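SalCYP truncation (Salinispora tropica, PDB 7ABB) is a truncated bacterial cytochrome P450, a helix-rich heme protein with small sheets whose iron is bound by a cysteine thiolate. Local coordinates at residues L81-R92 with T337-A345; L157-I165 with L232-T240. All blocks are in the same frame, centred on the assembly; numbering follows the deposited sequence.

How the contacts relate
Both contacts touch the same heme c, and their centres are 21 Å apart. The 337-345 loop carries the cysteine under one face, residues 235-240 lie over the other, 81-92 works at the propionate edge and 157-165 backs 232-240. In contact 1 nitrogen donors, backbone carbonyls and a heme propionate dominate, and the outer part reaches the surface. Contact 2 sits somewhat nearer the centre of the chain, where helix 154-165 packs on the break between helices 222-235 and 238-253; there an apolar patch lies beside one asparagine-aspartate bond and two waters. The contacts touch through Leu343 and Leu232, and contact 2 is nested within the chain loop that contact 1 closes.

Contact 1: residues L81-R92 with T337-A345; sequences LTIQGRTHNEWR and TGHHQCLGA. With HEC (heme c), chain B.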
# COMPACT_ATOMS: atom_id res chain seq x y z
N LEU A 81 9.00 4.16 -9.74
CA LEU A 81 9.47 4.03 -8.36
C LEU A 81 10.96 4.38 -8.21
O LEU A 81 11.35 5.00 -7.21
CB LEU A 81 9.19 2.61 -7.89
CG LEU A 81 9.31 2.25 -6.41
CD1 LEU A 81 8.41 3.10 -5.52
CD2 LEU A 81 8.97 0.77 -6.26
N THR A 82 11.79 3.98 -9.17
CA THR A 82 13.24 4.07 -9.03
C THR A 82 13.86 5.15 -9.90
O THR A 82 15.08 5.17 -10.08
CB THR A 82 13.89 2.72 -9.34
OG1 THR A 82 13.76 2.43 -10.74
CG2 THR A 82 13.25 1.62 -8.54
N ILE A 83 13.06 6.04 -10.46
CA ILE A 83 13.60 7.16 -11.22
C ILE A 83 13.34 8.43 -10.42
O ILE A 83 12.40 8.51 -9.63
CB ILE A 83 13.01 7.25 -12.64
CG1 ILE A 83 11.50 7.32 -12.56
CG2 ILE A 83 13.44 6.04 -13.46
CD1 ILE A 83 10.84 7.61 -13.88
N GLN A 84 14.22 9.41 -10.59
CA GLN A 84 14.02 10.66 -9.88
C GLN A 84 14.47 11.80 -10.77
O GLN A 84 15.11 11.59 -11.80
CB GLN A 84 14.73 10.69 -8.50
CG GLN A 84 16.26 10.76 -8.53
CD GLN A 84 16.89 10.78 -7.12
OE1 GLN A 84 16.65 9.91 -6.29
NE2 GLN A 84 17.71 11.81 -6.87
N GLY A 85 14.09 13.00 -10.37
CA GLY A 85 14.42 14.18 -11.12
C GLY A 85 13.34 14.52 -12.13
O GLY A 85 12.18 14.10 -12.01
N ARG A 86 13.72 15.30 -13.13
CA ARG A 86 12.72 15.84 -14.04
C ARG A 86 11.94 14.73 -14.76
O ARG A 86 10.75 14.89 -15.02
CB ARG A 86 13.37 16.80 -15.03
CG ARG A 86 14.06 16.13 -16.18
CD ARG A 86 14.64 17.18 -17.14
NE ARG A 86 15.80 17.85 -16.58
CZ ARG A 86 15.90 19.17 -16.36
NH1 ARG A 86 14.87 19.98 -16.59
NH2 ARG A 86 17.03 19.67 -15.88
N THR A 87 12.61 13.62 -15.10
CA THR A 87 11.91 12.54 -15.80
C THR A 87 10.87 11.91 -14.89
O THR A 87 9.77 11.55 -15.34
CB THR A 87 12.93 11.48 -16.27
OG1 THR A 87 13.71 12.02 -17.36
CG2 THR A 87 12.27 10.20 -16.70
N HIS A 88 11.19 11.76 -13.61
CA HIS A 88 10.18 11.24 -12.69
C HIS A 88 8.99 12.18 -12.60
O HIS A 88 7.83 11.75 -12.61
CB HIS A 88 10.77 11.01 -11.30
CG HIS A 88 9.73 10.75 -10.27
ND1 HIS A 88 9.24 9.49 -10.01
CD2 HIS A 88 9.06 11.59 -9.44
CE1 HIS A 88 8.33 9.56 -9.06
NE2 HIS A 88 8.19 10.82 -8.70
N ASN A 89 9.25 13.49 -12.55
CA ASN A 89 8.15 14.44 -12.46
C ASN A 89 7.29 14.39 -13.72
O ASN A 89 6.06 14.50 -13.64
CB ASN A 89 8.70 15.84 -12.19
CG ASN A 89 9.58 15.88 -10.94
OD1 ASN A 89 9.32 15.17 -9.95
ND2 ASN A 89 10.62 16.69 -10.98
N GLU A 90 7.90 14.15 -14.88
CA GLU A 90 7.12 14.07 -16.11
C GLU A 90 6.25 12.83 -16.12
O GLU A 90 5.09 12.88 -16.55
CB GLU A 90 8.02 14.09 -17.34
CG GLU A 90 7.30 14.46 -18.64
CD GLU A 90 8.24 14.59 -19.82
OE1 GLU A 90 7.74 14.72 -20.96
OE2 GLU A 90 9.48 14.55 -19.63
N TRP A 91 6.78 11.69 -15.67
CA TRP A 91 5.96 10.49 -15.56
C TRP A 91 4.76 10.74 -14.65
O TRP A 91 3.63 10.37 -14.98
CB TRP A 91 6.77 9.32 -15.01
CG TRP A 91 7.54 8.61 -16.04
CD1 TRP A 91 8.88 8.69 -16.26
CD2 TRP A 91 7.03 7.68 -17.00
NE1 TRP A 91 9.24 7.87 -17.29
CE2 TRP A 91 8.12 7.23 -17.77
CE3 TRP A 91 5.76 7.17 -17.27
CZ2 TRP A 91 7.99 6.32 -18.80
CZ3 TRP A 91 5.63 6.27 -18.30
CH2 TRP A 91 6.74 5.84 -19.05
N ARG A 92 5.00 11.36 -13.50
CA ARG A 92 3.89 11.60 -12.58
C ARG A 92 2.86 12.54 -13.20
O ARG A 92 1.65 12.35 -13.01
CB ARG A 92 4.41 12.14 -11.24
CG ARG A 92 5.15 11.08 -10.41
CD ARG A 92 4.27 9.91 -9.98
NE ARG A 92 3.17 10.34 -9.11
CZ ARG A 92 3.14 10.11 -7.79
NH1 ARG A 92 4.13 9.46 -7.20
NH2 ARG A 92 2.11 10.54 -7.07
N THR A 337 5.66 10.54 1.47
CA THR A 337 5.60 11.98 1.24
C THR A 337 6.74 12.32 0.28
O THR A 337 7.52 11.44 -0.09
CB THR A 337 5.63 12.75 2.57
OG1 THR A 337 5.41 14.14 2.33
CG2 THR A 337 6.93 12.56 3.33
N GLY A 338 6.82 13.57 -0.14
CA GLY A 338 7.79 13.92 -1.15
C GLY A 338 7.34 13.46 -2.53
O GLY A 338 6.19 13.13 -2.74
N HIS A 339 8.30 13.39 -3.46
CA HIS A 339 7.95 13.24 -4.87
C HIS A 339 7.43 11.86 -5.20
O HIS A 339 6.68 11.71 -6.18
CB HIS A 339 9.17 13.52 -5.72
CG HIS A 339 9.54 14.97 -5.78
ND1 HIS A 339 8.61 15.97 -5.94
CD2 HIS A 339 10.74 15.59 -5.66
CE1 HIS A 339 9.22 17.14 -5.94
NE2 HIS A 339 10.51 16.94 -5.77
N HIS A 340 7.80 10.85 -4.42
CA HIS A 340 7.37 9.49 -4.69
C HIS A 340 6.11 9.08 -3.92
O HIS A 340 5.72 7.89 -3.95
CB HIS A 340 8.52 8.53 -4.42
CG HIS A 340 9.54 8.52 -5.51
ND1 HIS A 340 10.60 9.41 -5.57
CD2 HIS A 340 9.64 7.75 -6.62
CE1 HIS A 340 11.30 9.17 -6.67
NE2 HIS A 340 10.74 8.16 -7.31
N GLN A 341 5.45 10.03 -3.26
CA GLN A 341 4.23 9.75 -2.50
C GLN A 341 3.25 8.94 -3.34
O GLN A 341 3.07 9.21 -4.53
CB GLN A 341 3.60 11.08 -2.06
CG GLN A 341 2.41 11.01 -1.10
CD GLN A 341 1.83 12.41 -0.89
OE1 GLN A 341 1.16 12.95 -1.77
NE2 GLN A 341 2.14 13.02 0.25
N CYS A 342 2.61 7.95 -2.74
CA CYS A 342 1.82 6.94 -3.45
C CYS A 342 0.90 7.53 -4.52
O CYS A 342 0.03 8.36 -4.22
CB CYS A 342 0.99 6.17 -2.44
SG CYS A 342 -0.02 4.88 -3.20
N LEU A 343 1.05 7.03 -5.75
CA LEU A 343 0.16 7.40 -6.84
C LEU A 343 -1.27 6.95 -6.60
O LEU A 343 -2.22 7.61 -7.02
CB LEU A 343 0.70 6.78 -8.13
CG LEU A 343 -0.05 7.04 -9.44
CD1 LEU A 343 0.06 8.51 -9.83
CD2 LEU A 343 0.58 6.17 -10.52
N GLY A 344 -1.43 5.83 -5.93
CA GLY A 344 -2.73 5.21 -5.73
C GLY A 344 -3.44 5.60 -4.46
O GLY A 344 -4.43 4.94 -4.11
N ALA A 345 -3.00 6.66 -3.78
CA ALA A 345 -3.54 6.94 -2.45
C ALA A 345 -5.05 7.18 -2.47
O ALA A 345 -5.78 6.63 -1.64
CB ALA A 345 -2.80 8.12 -1.83
FE HEC B . 1.24 3.00 -3.30
CHA HEC B . 4.29 4.45 -3.96
CHB HEC B . 2.01 3.05 0.04
CHC HEC B . -1.81 1.59 -2.61
CHD HEC B . 0.64 2.61 -6.63
NA HEC B . 2.82 3.60 -2.20
C1A HEC B . 3.99 4.23 -2.65
C2A HEC B . 4.85 4.60 -1.54
C3A HEC B . 4.18 4.21 -0.43
C4A HEC B . 2.94 3.59 -0.83
CMA HEC B . 4.64 4.33 1.03
CAA HEC B . 6.23 5.34 -1.62
CBA HEC B . 7.42 4.41 -1.78
CGA HEC B . 8.71 5.23 -1.80
O1A HEC B . 9.75 4.57 -2.05
O2A HEC B . 8.64 6.46 -1.56
NB HEC B . 0.31 2.38 -1.63
C1B HEC B . 0.78 2.53 -0.33
C2B HEC B . -0.25 2.07 0.55
C3B HEC B . -1.32 1.69 -0.19
C4B HEC B . -0.98 1.85 -1.56
CMB HEC B . -0.07 2.11 2.08
CAB HEC B . -2.67 1.12 0.16
CBB HEC B . -3.09 1.24 1.59
NC HEC B . -0.27 2.22 -4.42
C1C HEC B . -1.47 1.77 -3.93
C2C HEC B . -2.35 1.49 -5.04
C3C HEC B . -1.69 1.78 -6.18
C4C HEC B . -0.37 2.22 -5.79
CMC HEC B . -3.79 0.99 -4.87
CAC HEC B . -2.11 1.65 -7.65
CBC HEC B . -3.60 1.58 -8.01
ND HEC B . 2.28 3.42 -4.95
C1D HEC B . 1.82 3.17 -6.24
C2D HEC B . 2.81 3.64 -7.16
C3D HEC B . 3.94 4.20 -6.37
C4D HEC B . 3.52 4.05 -5.00
CMD HEC B . 2.71 3.55 -8.69
CAD HEC B . 5.25 4.82 -6.89
CBD HEC B . 5.03 6.31 -7.02
CGD HEC B . 6.32 6.99 -7.43
O1D HEC B . 6.27 8.16 -7.86
O2D HEC B . 7.38 6.33 -7.33
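Arg92 reaches from helix 86-95 to the cysteine loop and holds Gln341 O end-on with both terminal nitrogens, NH1 at 2.9 Å and NH2 at 3.0 Å. The carbonyl oxygen lies nearly in the guanidinium plane. Bends at chi2 and chi3 curl the arginine chain round so that its NH1/NH2 edge points at the loop carbonyl, with Leu343 CB over one guanidinium face. NH1 also bonds to the propionate oxygen O1D of the heme, though that oxygen is crowded in the model and its place is less sure.

Packing is tight around the two buried histidines. The His88 and His340 rings lie with centroids 3.9 Å apart and planes turned by 33°, neither stacked nor edge-to-face. His88 NE2 gives a fairly straight bond (163°) to His339 O, coming from well above that carbonyl's plane, and its ND1 is taken by Pro80 O. His340 NE2 meets Ile83 O at 2.9 Å, nearly end-on to the carbonyl but with a bent N-H angle of 131°; on its other side ND1 has a weak bond to Glu59. The outer side is looser: the exposed His339 ring has Asn89 OD1 over one face, 4.2 Å from its ND1, too far for a bond, and also touches Glu59.

Cys342 SG binds the iron at 2.3 Å. The paired bonds to Gln341 O tie helix 86-95 to the carbonyl just before this ligand; the propionate link probably adds to that hold, and the guanidinium charge probably helps offset that of the propionate.

Contact 2: residues L157-I165 with L232-T240; sequences LLAINVAMI and LFLAGVDST. With HEC (heme c), chain B.
Asn161 and Asp238 reach toward each other from opposite sides of the contact: ND2 gives a hydrogen bond to OD1 at 3.1 Å, reaching the syn side of the carboxylate but 33° out of its plane. The amide and carboxylate planes stand almost perpendicular, at 85°. Asn161 ND2 also rests 3.6 Å from Val237 CB, and Ile165 CD1 lies 3.6 Å from Asp238 OD1.

Beside this polar pair, the Phe233 ring points its far end into helix 154-165. CZ lies 4.0 Å from Asn161 CB, Leu157 O sits at the ring's edge in its plane, and CE2 approaches Ile160 CG2 obliquely. With CG anti to the backbone N (chi1 -179°), the phenylalanine stretches out from its own helix to reach these partners. Met164 SD, carried on an extended chain, passes the ring edge and touches Leu234 CD2 at 3.6 Å, the two side chains crossing at about a right angle.

Two waters form the next layer. One donates to Phe233 O at 2.8 Å and takes a weak bond from Asn161 ND2; the other donates to Asp238 OD2 at 2.7 Å and weakly to Asn161 O. Farther out, helix 182-199 backs the apolar patch through Leu186 on Phe233 and Ala185 on Ile160, while Arg136 of helix 130-147 touches Asn161 and Ile165.

Ala235 CB comes within 3.5 Å of HEC CHD. Ala235-Gly236 at the break, with Asp238, Ser239 and Thr240 opening the next helix, matches the signature of the long distal helix of cytochromes P450, Ser239 standing where threonine is usual; helix 154-165 is probably the F helix packed on it.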
# COMPACT_ATOMS: atom_id res chain seq x y z
N LEU A 157 -4.79 -13.24 -13.12
CA LEU A 157 -3.95 -12.31 -12.38
C LEU A 157 -4.01 -12.60 -10.89
O LEU A 157 -3.00 -12.43 -10.19
CB LEU A 157 -4.39 -10.87 -12.66
CG LEU A 157 -4.17 -10.37 -14.09
CD1 LEU A 157 -4.57 -8.91 -14.15
CD2 LEU A 157 -2.74 -10.58 -14.54
N LEU A 158 -5.16 -13.05 -10.38
CA LEU A 158 -5.22 -13.41 -8.97
C LEU A 158 -4.26 -14.55 -8.66
O LEU A 158 -3.59 -14.55 -7.62
CB LEU A 158 -6.65 -13.80 -8.60
CG LEU A 158 -6.94 -14.01 -7.12
CD1 LEU A 158 -6.85 -12.72 -6.36
CD2 LEU A 158 -8.33 -14.57 -6.96
N ALA A 159 -4.17 -15.52 -9.57
CA ALA A 159 -3.25 -16.65 -9.39
C ALA A 159 -1.80 -16.18 -9.36
O ALA A 159 -0.99 -16.69 -8.58
CB ALA A 159 -3.46 -17.67 -10.50
N ILE A 160 -1.45 -15.22 -10.22
CA ILE A 160 -0.10 -14.67 -10.19
C ILE A 160 0.17 -14.00 -8.84
O ILE A 160 1.20 -14.24 -8.20
CB ILE A 160 0.10 -13.68 -11.35
CG1 ILE A 160 0.03 -14.43 -12.69
CG2 ILE A 160 1.43 -12.94 -11.21
CD1 ILE A 160 0.16 -13.53 -13.92
N ASN A 161 -0.77 -13.16 -8.40
CA ASN A 161 -0.59 -12.43 -7.16
C ASN A 161 -0.41 -13.38 -5.98
O ASN A 161 0.47 -13.18 -5.14
CB ASN A 161 -1.78 -11.50 -6.94
CG ASN A 161 -1.72 -10.78 -5.62
OD1 ASN A 161 -1.99 -11.37 -4.57
ND2 ASN A 161 -1.39 -9.51 -5.66
N VAL A 162 -1.24 -14.42 -5.90
CA VAL A 162 -1.17 -15.37 -4.79
C VAL A 162 0.16 -16.12 -4.81
O VAL A 162 0.78 -16.34 -3.76
CB VAL A 162 -2.37 -16.33 -4.85
CG1 VAL A 162 -2.17 -17.51 -3.90
CG2 VAL A 162 -3.65 -15.58 -4.52
N ALA A 163 0.61 -16.55 -5.99
CA ALA A 163 1.89 -17.23 -6.07
C ALA A 163 3.03 -16.34 -5.59
O ALA A 163 3.99 -16.82 -4.97
CB ALA A 163 2.15 -17.69 -7.51
N MET A 164 2.94 -15.04 -5.85
CA MET A 164 3.97 -14.12 -5.40
C MET A 164 3.96 -13.98 -3.89
O MET A 164 5.02 -13.98 -3.25
CB MET A 164 3.80 -12.76 -6.07
CG MET A 164 4.09 -12.81 -7.56
SD MET A 164 4.11 -11.17 -8.33
CE MET A 164 4.79 -11.58 -9.92
N ILE A 165 2.78 -13.87 -3.29
CA ILE A 165 2.69 -13.81 -1.83
C ILE A 165 3.28 -15.08 -1.22
O ILE A 165 4.07 -15.03 -0.27
CB ILE A 165 1.24 -13.60 -1.37
CG1 ILE A 165 0.75 -12.21 -1.78
CG2 ILE A 165 1.14 -13.75 0.16
CD1 ILE A 165 -0.75 -12.05 -1.67
N LEU A 232 2.51 -1.07 -11.44
CA LEU A 232 1.13 -0.89 -11.02
C LEU A 232 0.55 -2.17 -10.47
O LEU A 232 -0.17 -2.15 -9.46
CB LEU A 232 0.29 -0.38 -12.20
CG LEU A 232 0.62 1.06 -12.59
CD1 LEU A 232 -0.13 1.44 -13.83
CD2 LEU A 232 0.26 2.03 -11.49
N PHE A 233 0.84 -3.31 -11.10
CA PHE A 233 0.35 -4.58 -10.59
C PHE A 233 0.95 -4.87 -9.22
O PHE A 233 0.24 -5.28 -8.30
CB PHE A 233 0.67 -5.71 -11.55
CG PHE A 233 0.18 -7.05 -11.09
CD1 PHE A 233 -1.10 -7.46 -11.38
CD2 PHE A 233 1.00 -7.91 -10.38
CE1 PHE A 233 -1.57 -8.69 -10.94
CE2 PHE A 233 0.53 -9.16 -9.95
CZ PHE A 233 -0.74 -9.54 -10.25
N LEU A 234 2.27 -4.69 -9.09
CA LEU A 234 2.94 -5.07 -7.85
C LEU A 234 2.60 -4.14 -6.69
O LEU A 234 2.62 -4.57 -5.53
CB LEU A 234 4.45 -5.10 -8.08
CG LEU A 234 4.96 -6.21 -9.00
CD1 LEU A 234 6.45 -6.03 -9.26
CD2 LEU A 234 4.70 -7.59 -8.43
N ALA A 235 2.29 -2.87 -6.98
CA ALA A 235 1.97 -1.87 -5.97
C ALA A 235 0.49 -1.84 -5.60
O ALA A 235 0.15 -1.42 -4.48
CB ALA A 235 2.36 -0.48 -6.46
N GLY A 236 -0.39 -2.26 -6.49
CA GLY A 236 -1.79 -1.92 -6.37
C GLY A 236 -2.71 -2.90 -5.66
O GLY A 236 -3.91 -2.63 -5.65
N VAL A 237 -2.22 -4.01 -5.10
CA VAL A 237 -3.10 -4.98 -4.43
C VAL A 237 -2.76 -5.15 -2.95
O VAL A 237 -3.60 -4.88 -2.09
CB VAL A 237 -3.05 -6.34 -5.12
CG1 VAL A 237 -4.03 -7.29 -4.46
CG2 VAL A 237 -3.38 -6.22 -6.61
N ASP A 238 -1.55 -5.62 -2.63
CA ASP A 238 -1.31 -6.21 -1.31
C ASP A 238 -1.44 -5.18 -0.19
O ASP A 238 -2.01 -5.48 0.87
CB ASP A 238 0.05 -6.88 -1.27
CG ASP A 238 0.17 -8.09 -2.19
OD1 ASP A 238 -0.85 -8.58 -2.75
OD2 ASP A 238 1.31 -8.58 -2.34
N SER A 239 -0.88 -3.99 -0.36
CA SER A 239 -0.97 -3.00 0.71
C SER A 239 -2.42 -2.63 1.00
O SER A 239 -2.79 -2.44 2.17
CB SER A 239 -0.21 -1.74 0.37
OG SER A 239 1.17 -1.92 0.55
N THR A 240 -3.24 -2.49 -0.04
CA THR A 240 -4.66 -2.17 0.15
C THR A 240 -5.37 -3.32 0.85
O THR A 240 -6.11 -3.09 1.82
CB THR A 240 -5.33 -1.86 -1.20
OG1 THR A 240 -4.58 -0.84 -1.87
CG2 THR A 240 -6.74 -1.35 -1.00
FE HEC B . 1.24 3.00 -3.30
CHA HEC B . 4.29 4.45 -3.96
CHB HEC B . 2.01 3.05 0.04
CHC HEC B . -1.81 1.59 -2.61
CHD HEC B . 0.64 2.61 -6.63
NA HEC B . 2.82 3.60 -2.20
C1A HEC B . 3.99 4.23 -2.65
C2A HEC B . 4.85 4.60 -1.54
C3A HEC B . 4.18 4.21 -0.43
C4A HEC B . 2.94 3.59 -0.83
CMA HEC B . 4.64 4.33 1.03
CAA HEC B . 6.23 5.34 -1.62
CBA HEC B . 7.42 4.41 -1.78
CGA HEC B . 8.71 5.23 -1.80
O1A HEC B . 9.75 4.57 -2.05
O2A HEC B . 8.64 6.46 -1.56
NB HEC B . 0.31 2.38 -1.63
C1B HEC B . 0.78 2.53 -0.33
C2B HEC B . -0.25 2.07 0.55
C3B HEC B . -1.32 1.69 -0.19
C4B HEC B . -0.98 1.85 -1.56
CMB HEC B . -0.07 2.11 2.08
CAB HEC B . -2.67 1.12 0.16
CBB HEC B . -3.09 1.24 1.59
NC HEC B . -0.27 2.22 -4.42
C1C HEC B . -1.47 1.77 -3.93
C2C HEC B . -2.35 1.49 -5.04
C3C HEC B . -1.69 1.78 -6.18
C4C HEC B . -0.37 2.22 -5.79
CMC HEC B . -3.79 0.99 -4.87
CAC HEC B . -2.11 1.65 -7.65
CBC HEC B . -3.60 1.58 -8.01
ND HEC B . 2.28 3.42 -4.95
C1D HEC B . 1.82 3.17 -6.24
C2D HEC B . 2.81 3.64 -7.16
C3D HEC B . 3.94 4.20 -6.37
C4D HEC B . 3.52 4.05 -5.00
CMD HEC B . 2.71 3.55 -8.69
CAD HEC B . 5.25 4.82 -6.89
CBD HEC B . 5.03 6.31 -7.02
CGD HEC B . 6.32 6.99 -7.43
O1D HEC B . 6.27 8.16 -7.86
O2D HEC B . 7.38 6.33 -7.33
O HOH W 1 0.05 -7.63 -6.82
O HOH W 2 2.16 -10.27 -4.31